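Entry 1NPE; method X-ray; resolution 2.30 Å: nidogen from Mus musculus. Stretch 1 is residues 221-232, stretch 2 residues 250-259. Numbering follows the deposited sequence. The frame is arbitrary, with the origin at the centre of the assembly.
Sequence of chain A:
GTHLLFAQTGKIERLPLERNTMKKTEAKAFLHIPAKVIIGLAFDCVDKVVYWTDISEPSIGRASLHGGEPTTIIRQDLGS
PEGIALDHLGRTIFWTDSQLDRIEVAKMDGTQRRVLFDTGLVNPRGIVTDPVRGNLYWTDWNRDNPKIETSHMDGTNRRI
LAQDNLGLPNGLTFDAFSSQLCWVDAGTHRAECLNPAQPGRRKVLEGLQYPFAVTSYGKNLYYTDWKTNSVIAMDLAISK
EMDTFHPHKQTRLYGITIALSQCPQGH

Stretch 1, residues 221-232: LYYTDWKTNSVI
Stretch 2, residues 250-259: QTRLYGITIA

What fills the apolar centre? Strand 221-225 turns through residues 226-229, the first three with helical phi/psi, and returns as a strand through Val231 and Ile232; Tyr223 N to Ile232 O (2.9 Å) and Ile232 N to Tyr223 O (2.8 Å) pair the arms. Against this hairpin Leu253 (chi1 m, chi2 t) and Ile256 (t, t) point their CA-to-CB bonds toward stretch 1. Leu253 CD1 lies 3.8 Å from Val231 CG2, and Ile256 CD1 lies 3.7 Å from Val231 CG1, so the t rotamer of Val231 meets both. Farther along, Tyr222 (m) sets CB 4.0 Å from Ile256 CD1 and CD1 4.1 Å from Ile258 CD1.

How do the backbones run? Strands 221-225 and 256-259 run roughly antiparallel, at 144°, with axes 7.8 Å apart at closest approach. The CA register pairs Thr224 with Leu253 (6.0 Å), Trp226 with Arg252 (6.1 Å) and Asn229 with Gln250 (6.1 Å). Thr224, chi1 p, donates from OG1 to Tyr254 O at 2.8 Å.

What holds Trp226? With chi1 m and chi2 4°, its NE1 makes a weak hydrogen bond to Leu253 O (2.9 Å, 130°), which lies near the ring plane. Arg252 (t, p, 124°, -178°) covers one face: its guanidinium stacks at 3° between planes, centres 4.4 Å apart, and its CD stands 3.6 Å from the five-membered-ring centroid. Trp226 CZ2 approaches Tyr254 CE1 to 3.7 Å.

How is the polar edge bridged? Water 1 donates to Asp225 O (2.7 Å) and accepts from Leu253 N (2.9 Å), linking backbones too far apart to bond directly. Beside Asn229, whose phi/psi is 54/50, water 2 donates to Asn229 O (2.9 Å) and accepts from Gln250 NE2 (2.8 Å).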

# COMPACT_ATOMS: atom_id res chain seq x y z
N LEU A 221 5.74 -19.83 5.41
CA LEU A 221 5.42 -18.46 5.06
C LEU A 221 4.21 -18.49 4.15
O LEU A 221 4.08 -19.38 3.31
CB LEU A 221 6.57 -17.78 4.30
CG LEU A 221 7.85 -17.40 5.05
CD1 LEU A 221 8.76 -16.64 4.09
CD2 LEU A 221 7.52 -16.55 6.27
N TYR A 222 3.30 -17.54 4.33
CA TYR A 222 2.12 -17.47 3.49
C TYR A 222 2.08 -16.07 2.90
O TYR A 222 2.00 -15.08 3.65
CB TYR A 222 0.84 -17.73 4.30
CG TYR A 222 0.78 -19.11 4.91
CD1 TYR A 222 1.30 -19.34 6.19
CD2 TYR A 222 0.22 -20.18 4.22
CE1 TYR A 222 1.26 -20.61 6.76
CE2 TYR A 222 0.18 -21.45 4.78
CZ TYR A 222 0.70 -21.66 6.05
OH TYR A 222 0.67 -22.91 6.61
N TYR A 223 2.18 -15.97 1.58
CA TYR A 223 2.13 -14.67 0.93
C TYR A 223 1.08 -14.55 -0.17
O TYR A 223 0.66 -15.55 -0.76
CB TYR A 223 3.52 -14.28 0.40
CG TYR A 223 4.02 -15.03 -0.81
CD1 TYR A 223 3.77 -14.56 -2.10
CD2 TYR A 223 4.80 -16.18 -0.67
CE1 TYR A 223 4.30 -15.21 -3.22
CE2 TYR A 223 5.33 -16.84 -1.78
CZ TYR A 223 5.07 -16.34 -3.05
OH TYR A 223 5.61 -16.97 -4.15
N THR A 224 0.64 -13.32 -0.41
CA THR A 224 -0.34 -13.04 -1.46
C THR A 224 0.43 -12.57 -2.68
O THR A 224 1.38 -11.78 -2.56
CB THR A 224 -1.34 -11.96 -1.02
OG1 THR A 224 -0.64 -10.75 -0.70
CG2 THR A 224 -2.15 -12.45 0.19
N ASP A 225 0.03 -13.05 -3.85
CA ASP A 225 0.70 -12.71 -5.09
C ASP A 225 -0.24 -12.08 -6.10
O ASP A 225 -1.32 -12.61 -6.37
CB ASP A 225 1.37 -13.97 -5.66
CG ASP A 225 2.33 -13.66 -6.81
OD1 ASP A 225 1.86 -13.40 -7.92
OD2 ASP A 225 3.56 -13.72 -6.61
N TRP A 226 0.18 -10.95 -6.66
CA TRP A 226 -0.59 -10.20 -7.65
C TRP A 226 -0.54 -10.79 -9.07
O TRP A 226 -1.45 -10.57 -9.87
CB TRP A 226 -0.08 -8.76 -7.70
CG TRP A 226 -0.56 -7.88 -6.58
CD1 TRP A 226 -1.33 -8.24 -5.51
CD2 TRP A 226 -0.34 -6.47 -6.46
NE1 TRP A 226 -1.60 -7.15 -4.73
CE2 TRP A 226 -1.00 -6.05 -5.29
CE3 TRP A 226 0.36 -5.53 -7.22
CZ2 TRP A 226 -0.99 -4.72 -4.86
CZ3 TRP A 226 0.38 -4.21 -6.79
CH2 TRP A 226 -0.30 -3.82 -5.62
N LYS A 227 0.55 -11.47 -9.38
CA LYS A 227 0.72 -12.08 -10.70
C LYS A 227 -0.11 -13.35 -10.82
O LYS A 227 -0.87 -13.51 -11.77
CB LYS A 227 2.21 -12.38 -10.92
CG LYS A 227 2.55 -13.31 -12.07
CD LYS A 227 2.41 -12.64 -13.43
CE LYS A 227 2.84 -13.60 -14.54
NZ LYS A 227 2.58 -13.06 -15.90
N THR A 228 0.00 -14.23 -9.82
CA THR A 228 -0.70 -15.51 -9.83
C THR A 228 -2.10 -15.49 -9.21
O THR A 228 -2.84 -16.46 -9.34
CB THR A 228 0.11 -16.58 -9.08
OG1 THR A 228 0.18 -16.25 -7.69
CG2 THR A 228 1.53 -16.68 -9.64
N ASN A 229 -2.46 -14.39 -8.56
CA ASN A 229 -3.76 -14.26 -7.90
C ASN A 229 -4.00 -15.43 -6.95
O ASN A 229 -5.03 -16.08 -7.01
CB ASN A 229 -4.89 -14.18 -8.93
CG ASN A 229 -5.03 -12.79 -9.51
OD1 ASN A 229 -5.19 -11.81 -8.78
ND2 ASN A 229 -4.98 -12.69 -10.83
N SER A 230 -3.03 -15.69 -6.09
CA SER A 230 -3.17 -16.79 -5.14
C SER A 230 -2.39 -16.58 -3.85
O SER A 230 -1.55 -15.68 -3.75
CB SER A 230 -2.72 -18.09 -5.79
OG SER A 230 -1.30 -18.16 -5.87
N VAL A 231 -2.73 -17.39 -2.85
CA VAL A 231 -2.05 -17.36 -1.57
C VAL A 231 -1.05 -18.52 -1.67
O VAL A 231 -1.44 -19.66 -1.91
CB VAL A 231 -3.01 -17.60 -0.39
CG1 VAL A 231 -2.22 -17.69 0.91
CG2 VAL A 231 -4.05 -16.48 -0.32
N ILE A 232 0.23 -18.21 -1.51
CA ILE A 232 1.26 -19.23 -1.63
C ILE A 232 1.93 -19.54 -0.30
O ILE A 232 2.34 -18.64 0.42
CB ILE A 232 2.33 -18.80 -2.67
CG1 ILE A 232 1.66 -18.50 -4.02
CG2 ILE A 232 3.37 -19.90 -2.84
CD1 ILE A 232 2.61 -17.98 -5.08
N GLN A 250 -11.08 -14.43 -8.99
CA GLN A 250 -9.69 -14.02 -9.21
C GLN A 250 -9.37 -12.51 -9.20
O GLN A 250 -8.75 -12.00 -10.13
CB GLN A 250 -9.14 -14.69 -10.49
CG GLN A 250 -9.20 -16.24 -10.46
CD GLN A 250 -8.68 -16.91 -11.74
OE1 GLN A 250 -9.13 -16.60 -12.85
NE2 GLN A 250 -7.74 -17.85 -11.58
N THR A 251 -9.78 -11.81 -8.15
CA THR A 251 -9.49 -10.39 -8.02
C THR A 251 -8.19 -10.20 -7.23
O THR A 251 -7.66 -11.15 -6.65
CB THR A 251 -10.66 -9.60 -7.36
OG1 THR A 251 -10.80 -10.00 -5.99
CG2 THR A 251 -11.96 -9.85 -8.08
N ARG A 252 -7.65 -8.98 -7.24
CA ARG A 252 -6.40 -8.66 -6.56
C ARG A 252 -6.40 -8.99 -5.05
O ARG A 252 -7.27 -8.53 -4.31
CB ARG A 252 -6.08 -7.18 -6.75
CG ARG A 252 -4.61 -6.82 -6.66
CD ARG A 252 -3.88 -7.23 -7.91
NE ARG A 252 -3.19 -6.12 -8.54
CZ ARG A 252 -2.51 -6.21 -9.68
NH1 ARG A 252 -2.43 -7.38 -10.32
NH2 ARG A 252 -1.91 -5.15 -10.19
N LEU A 253 -5.45 -9.81 -4.63
CA LEU A 253 -5.32 -10.18 -3.22
C LEU A 253 -4.44 -9.15 -2.52
O LEU A 253 -3.47 -8.67 -3.09
CB LEU A 253 -4.65 -11.55 -3.09
CG LEU A 253 -5.35 -12.78 -3.68
CD1 LEU A 253 -4.62 -14.02 -3.20
CD2 LEU A 253 -6.78 -12.84 -3.21
N TYR A 254 -4.76 -8.82 -1.27
CA TYR A 254 -3.96 -7.86 -0.53
C TYR A 254 -3.34 -8.41 0.76
O TYR A 254 -2.60 -9.39 0.72
CB TYR A 254 -4.76 -6.57 -0.29
CG TYR A 254 -5.13 -5.89 -1.59
CD1 TYR A 254 -4.14 -5.33 -2.41
CD2 TYR A 254 -6.45 -5.85 -2.03
CE1 TYR A 254 -4.47 -4.77 -3.65
CE2 TYR A 254 -6.79 -5.29 -3.27
CZ TYR A 254 -5.79 -4.75 -4.07
OH TYR A 254 -6.09 -4.23 -5.31
N GLY A 255 -3.62 -7.77 1.90
CA GLY A 255 -3.06 -8.20 3.17
C GLY A 255 -3.41 -9.62 3.57
O GLY A 255 -4.40 -10.20 3.11
N ILE A 256 -2.60 -10.17 4.46
CA ILE A 256 -2.79 -11.53 4.95
C ILE A 256 -2.31 -11.62 6.39
O ILE A 256 -1.29 -11.03 6.76
CB ILE A 256 -2.03 -12.54 4.05
CG1 ILE A 256 -2.43 -13.98 4.39
CG2 ILE A 256 -0.53 -12.36 4.19
CD1 ILE A 256 -1.93 -14.99 3.38
N THR A 257 -3.06 -12.34 7.21
CA THR A 257 -2.72 -12.50 8.61
C THR A 257 -3.24 -13.84 9.12
O THR A 257 -4.09 -14.48 8.49
CB THR A 257 -3.29 -11.33 9.46
OG1 THR A 257 -2.79 -11.42 10.80
CG2 THR A 257 -4.82 -11.36 9.48
N ILE A 258 -2.70 -14.30 10.25
CA ILE A 258 -3.13 -15.57 10.82
C ILE A 258 -3.86 -15.39 12.14
O ILE A 258 -3.37 -14.73 13.05
CB ILE A 258 -1.93 -16.53 10.99
CG1 ILE A 258 -1.43 -16.95 9.62
CG2 ILE A 258 -2.34 -17.76 11.79
CD1 ILE A 258 -0.34 -17.97 9.65
N ALA A 259 -5.06 -15.96 12.21
CA ALA A 259 -5.88 -15.90 13.41
C ALA A 259 -5.52 -17.05 14.34
O ALA A 259 -5.97 -18.17 14.14
CB ALA A 259 -7.35 -15.95 13.05
O HOH W 1 -3.61 -11.22 -6.41
O HOH W 2 -6.73 -17.43 -8.95